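PDB 3E8P: Medium/long-chain acyl-CoA thioesterase YigI from Shewanella oneidensis, which probably hydrolyses medium- and long-chain fatty acyl-CoAs to free fatty acids and coenzyme A, as a member of the hotdog-fold thioesterase superfamily. Local coordinates for residues I46-E58 against P120-V132. Residues are numbered along the deposited sequence; the frame is centred on the assembly and turned at random.
Sequences IDGVEVAINMKPE and PGRGQIFTGTGSV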
loop_
_atom_site.group_PDB
_atom_site.type_symbol
_atom_site.label_atom_id
_atom_site.label_comp_id
_atom_site.label_asym_id
_atom_site.label_seq_id
_atom_site.Cartn_x
_atom_site.Cartn_y
_atom_site.Cartn_z
ATOM N N ILE A 46 -24.159 11.555 8.017
ATOM C CA ILE A 46 -23.629 10.465 8.834
ATOM C C ILE A 46 -23.419 9.158 8.092
ATOM O O ILE A 46 -22.733 8.269 8.593
ATOM C CB ILE A 46 -24.525 10.160 10.046
ATOM C CG1 ILE A 46 -25.971 9.977 9.587
ATOM C CG2 ILE A 46 -24.395 11.259 11.085
ATOM C CD1 ILE A 46 -26.859 9.399 10.654
ATOM N N ASP A 47 -24.019 9.023 6.914
ATOM C CA ASP A 47 -23.854 7.805 6.121
ATOM C C ASP A 47 -22.452 7.798 5.525
ATOM O O ASP A 47 -21.733 6.804 5.605
ATOM C CB ASP A 47 -24.874 7.755 4.984
ATOM C CG ASP A 47 -26.299 7.638 5.480
ATOM O OD1 ASP A 47 -27.226 7.814 4.658
ATOM O OD2 ASP A 47 -26.494 7.364 6.684
ATOM N N GLY A 48 -22.078 8.923 4.927
ATOM C CA GLY A 48 -20.772 9.044 4.312
ATOM C C GLY A 48 -20.632 10.338 3.538
ATOM O O GLY A 48 -21.187 11.364 3.921
ATOM N N VAL A 49 -19.903 10.296 2.433
ATOM C CA VAL A 49 -19.697 11.494 1.644
ATOM C C VAL A 49 -19.706 11.221 0.150
ATOM O O VAL A 49 -19.371 10.133 -0.300
ATOM C CB VAL A 49 -18.344 12.147 1.978
ATOM C CG1 VAL A 49 -17.209 11.187 1.619
ATOM C CG2 VAL A 49 -18.187 13.461 1.211
ATOM N N GLU A 50 -20.103 12.227 -0.615
ATOM C CA GLU A 50 -20.101 12.124 -2.056
ATOM C C GLU A 50 -19.336 13.343 -2.520
ATOM O O GLU A 50 -19.700 14.482 -2.200
ATOM C CB GLU A 50 -21.521 12.137 -2.614
ATOM C CG GLU A 50 -21.586 12.290 -4.129
ATOM C CD GLU A 50 -22.896 11.777 -4.712
ATOM O OE1 GLU A 50 -23.172 12.042 -5.906
ATOM O OE2 GLU A 50 -23.644 11.098 -3.973
ATOM N N VAL A 51 -18.253 13.093 -3.247
ATOM C CA VAL A 51 -17.417 14.154 -3.769
ATOM C C VAL A 51 -17.493 14.105 -5.284
ATOM O O VAL A 51 -17.470 13.026 -5.880
ATOM C CB VAL A 51 -15.946 13.985 -3.319
ATOM C CG1 VAL A 51 -15.063 15.013 -3.987
ATOM C CG2 VAL A 51 -15.852 14.137 -1.809
ATOM N N ALA A 52 -17.600 15.276 -5.899
ATOM C CA ALA A 52 -17.676 15.367 -7.347
ATOM C C ALA A 52 -16.750 16.463 -7.842
ATOM O O ALA A 52 -16.457 17.425 -7.127
ATOM C CB ALA A 52 -19.101 15.655 -7.785
ATOM N N ILE A 53 -16.287 16.297 -9.073
ATOM C CA ILE A 53 -15.394 17.247 -9.700
ATOM C C ILE A 53 -15.613 17.139 -11.206
ATOM O O ILE A 53 -15.499 16.062 -11.791
ATOM C CB ILE A 53 -13.913 16.925 -9.346
ATOM C CG1 ILE A 53 -12.970 17.886 -10.072
ATOM C CG2 ILE A 53 -13.588 15.466 -9.711
ATOM C CD1 ILE A 53 -11.511 17.745 -9.647
ATOM N N ASN A 54 -15.952 18.255 -11.837
ATOM C CA ASN A 54 -16.177 18.238 -13.273
ATOM C C ASN A 54 -14.855 18.282 -13.987
ATOM O O ASN A 54 -13.884 18.841 -13.482
ATOM C CB ASN A 54 -17.020 19.434 -13.713
ATOM C CG ASN A 54 -18.321 19.520 -12.972
ATOM O OD1 ASN A 54 -19.094 18.567 -12.943
ATOM N ND2 ASN A 54 -18.572 20.663 -12.357
HETATM N N MSE A 55 -14.828 17.683 -15.168
HETATM C CA MSE A 55 -13.636 17.657 -15.993
HETATM C C MSE A 55 -13.468 19.029 -16.618
HETATM O O MSE A 55 -14.438 19.624 -17.085
HETATM C CB MSE A 55 -13.793 16.623 -17.105
HETATM C CG MSE A 55 -12.688 16.648 -18.139
HETATM SE SE MSE A 55 -11.026 16.053 -17.392
HETATM C CE MSE A 55 -11.107 14.187 -17.922
ATOM N N LYS A 56 -12.243 19.537 -16.596
ATOM C CA LYS A 56 -11.930 20.821 -17.203
ATOM C C LYS A 56 -10.532 20.669 -17.764
ATOM O O LYS A 56 -9.737 19.878 -17.253
ATOM C CB LYS A 56 -12.007 21.975 -16.187
ATOM C CG LYS A 56 -11.005 21.965 -15.058
ATOM C CD LYS A 56 -11.173 23.229 -14.202
ATOM C CE LYS A 56 -10.329 23.182 -12.939
ATOM N NZ LYS A 56 -10.531 24.372 -12.063
ATOM N N PRO A 57 -10.213 21.414 -18.831
ATOM C CA PRO A 57 -8.894 21.344 -19.466
ATOM C C PRO A 57 -7.693 21.307 -18.514
ATOM O O PRO A 57 -6.758 20.538 -18.728
ATOM C CB PRO A 57 -8.886 22.579 -20.373
ATOM C CG PRO A 57 -10.333 22.725 -20.742
ATOM C CD PRO A 57 -11.020 22.500 -19.417
ATOM N N GLU A 58 -7.717 22.129 -17.469
ATOM C CA GLU A 58 -6.603 22.191 -16.512
ATOM C C GLU A 58 -6.324 20.905 -15.726
ATOM O O GLU A 58 -5.270 20.780 -15.096
ATOM C CB GLU A 58 -6.830 23.321 -15.500
ATOM C CG GLU A 58 -6.768 24.723 -16.062
ATOM C CD GLU A 58 -7.860 25.003 -17.076
ATOM O OE1 GLU A 58 -8.957 24.417 -16.947
ATOM O OE2 GLU A 58 -7.622 25.823 -17.991
ATOM N N PRO A 120 -7.982 4.092 -17.645
ATOM C CA PRO A 120 -7.919 5.516 -17.997
ATOM C C PRO A 120 -9.052 6.387 -17.476
ATOM O O PRO A 120 -10.232 6.041 -17.589
ATOM C CB PRO A 120 -7.864 5.494 -19.522
ATOM C CG PRO A 120 -7.136 4.217 -19.801
ATOM C CD PRO A 120 -7.828 3.264 -18.852
ATOM N N GLY A 121 -8.675 7.535 -16.924
ATOM C CA GLY A 121 -9.652 8.457 -16.381
ATOM C C GLY A 121 -10.387 9.286 -17.418
ATOM O O GLY A 121 -10.113 10.471 -17.564
ATOM N N ARG A 122 -11.306 8.671 -18.153
ATOM C CA ARG A 122 -12.085 9.407 -19.141
ATOM C C ARG A 122 -13.444 9.690 -18.516
ATOM O O ARG A 122 -13.919 8.909 -17.693
ATOM C CB ARG A 122 -12.267 8.592 -20.423
ATOM C CG ARG A 122 -10.961 8.191 -21.086
ATOM C CD ARG A 122 -11.152 7.821 -22.553
ATOM N NE ARG A 122 -9.877 7.497 -23.195
ATOM C CZ ARG A 122 -9.195 6.371 -22.991
ATOM N NH1 ARG A 122 -9.667 5.444 -22.165
ATOM N NH2 ARG A 122 -8.032 6.178 -23.600
ATOM N N GLY A 123 -14.057 10.807 -18.888
ATOM C CA GLY A 123 -15.353 11.158 -18.337
ATOM C C GLY A 123 -15.602 12.657 -18.287
ATOM O O GLY A 123 -14.682 13.460 -18.446
ATOM N N GLN A 124 -16.853 13.037 -18.061
ATOM C CA GLN A 124 -17.222 14.444 -18.000
ATOM C C GLN A 124 -17.265 14.918 -16.559
ATOM O O GLN A 124 -16.815 16.026 -16.243
ATOM C CB GLN A 124 -18.590 14.652 -18.653
ATOM C CG GLN A 124 -18.649 14.204 -20.103
ATOM C CD GLN A 124 -20.056 14.261 -20.668
ATOM O OE1 GLN A 124 -20.674 15.332 -20.733
ATOM N NE2 GLN A 124 -20.576 13.106 -21.076
ATOM N N ILE A 125 -17.813 14.070 -15.696
ATOM C CA ILE A 125 -17.933 14.362 -14.272
ATOM C C ILE A 125 -17.473 13.151 -13.475
ATOM O O ILE A 125 -17.961 12.042 -13.687
ATOM C CB ILE A 125 -19.399 14.668 -13.867
ATOM C CG1 ILE A 125 -19.901 15.901 -14.626
ATOM C CG2 ILE A 125 -19.498 14.886 -12.348
ATOM C CD1 ILE A 125 -21.338 16.267 -14.318
ATOM N N PHE A 126 -16.536 13.365 -12.559
ATOM C CA PHE A 126 -16.031 12.283 -11.733
ATOM C C PHE A 126 -16.618 12.374 -10.328
ATOM O O PHE A 126 -16.654 13.450 -9.723
ATOM C CB PHE A 126 -14.504 12.335 -11.711
ATOM C CG PHE A 126 -13.882 12.058 -13.055
ATOM C CD1 PHE A 126 -13.780 10.756 -13.533
ATOM C CD2 PHE A 126 -13.454 13.099 -13.866
ATOM C CE1 PHE A 126 -13.267 10.493 -14.799
ATOM C CE2 PHE A 126 -12.939 12.847 -15.136
ATOM C CZ PHE A 126 -12.845 11.541 -15.604
ATOM N N THR A 127 -17.077 11.229 -9.823
ATOM C CA THR A 127 -17.693 11.148 -8.507
ATOM C C THR A 127 -16.992 10.139 -7.603
ATOM O O THR A 127 -16.637 9.049 -8.040
ATOM C CB THR A 127 -19.178 10.751 -8.646
ATOM O OG1 THR A 127 -19.829 11.672 -9.530
ATOM C CG2 THR A 127 -19.874 10.768 -7.285
ATOM N N GLY A 128 -16.815 10.504 -6.337
ATOM C CA GLY A 128 -16.156 9.623 -5.395
ATOM C C GLY A 128 -16.932 9.359 -4.114
ATOM O O GLY A 128 -17.554 10.257 -3.539
ATOM N N THR A 129 -16.899 8.108 -3.672
ATOM C CA THR A 129 -17.570 7.700 -2.443
ATOM C C THR A 129 -16.618 6.791 -1.685
ATOM O O THR A 129 -15.612 6.332 -2.232
ATOM C CB THR A 129 -18.874 6.903 -2.720
ATOM O OG1 THR A 129 -18.542 5.637 -3.304
ATOM C CG2 THR A 129 -19.801 7.683 -3.673
ATOM N N GLY A 130 -16.934 6.527 -0.425
ATOM C CA GLY A 130 -16.085 5.653 0.357
ATOM C C GLY A 130 -16.841 5.039 1.513
ATOM O O GLY A 130 -18.050 5.230 1.640
ATOM N N SER A 131 -16.125 4.289 2.345
ATOM C CA SER A 131 -16.709 3.662 3.515
ATOM C C SER A 131 -15.598 3.298 4.480
ATOM O O SER A 131 -14.423 3.173 4.101
ATOM C CB SER A 131 -17.515 2.408 3.136
ATOM O OG SER A 131 -16.695 1.397 2.568
ATOM N N VAL A 132 -15.984 3.142 5.736
ATOM C CA VAL A 132 -15.065 2.815 6.810
ATOM C C VAL A 132 -14.968 1.305 6.917
ATOM O O VAL A 132 -15.989 0.633 7.028
ATOM C CB VAL A 132 -15.591 3.389 8.151
ATOM C CG1 VAL A 132 -14.638 3.041 9.299
ATOM C CG2 VAL A 132 -15.768 4.900 8.028
HETATM O O HOH W 1 -19.903 7.474 0.621
HETATM O O HOH W 2 -21.893 13.407 -8.801
#
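With CG trans to the backbone N (chi1 172°) and bends at chi2 and chi3, the selenomethionine Met55 curls so that its CE reaches the edge of the Phe126 ring in the ring plane, 3.6 Å from CE2. Phe126 swings its CG to the side of its own backbone N (chi1 -66°), and the two side chains run alongside each other. Next to them, Ile53 sets CG2 3.8 Å from Phe126 CB, while its delta end leads away from the partner strand.

The backbones pair in antiparallel register, the strand axes approaching to 4.6 Å at their closest. The hydrogen bond from Val51 N to Gly128 O is nearly straight (172° at the hydrogen), and Gly128 N returns one to Val51 O at 2.6 Å. Ile53 and Phe126 form the next reciprocal pair, and a hydrogen bond from Met55 N to Gln124 O (2.8 Å) continues the ladder beyond strand 49-54. At the other end a water bridges Val49 O and Gly130 N. On the face bearing Ala52 and Thr127, Asn54 and Ile125 lie side by side, the amide OD1 in van der Waals contact with Ile125 CG1 (3.3 Å); Glu50 OE1, salt-bridged to Arg43, also receives a weak bond from a water held 2.8 Å from Thr127 OG1.

In the antiparallel hotdog sheet, these strands lie between 40-44 and 139-148; Val49, Val51 and Ile53 pack against helix 70-90, whereas Met55 and Phe126 meet Leu68 of strand 67-68.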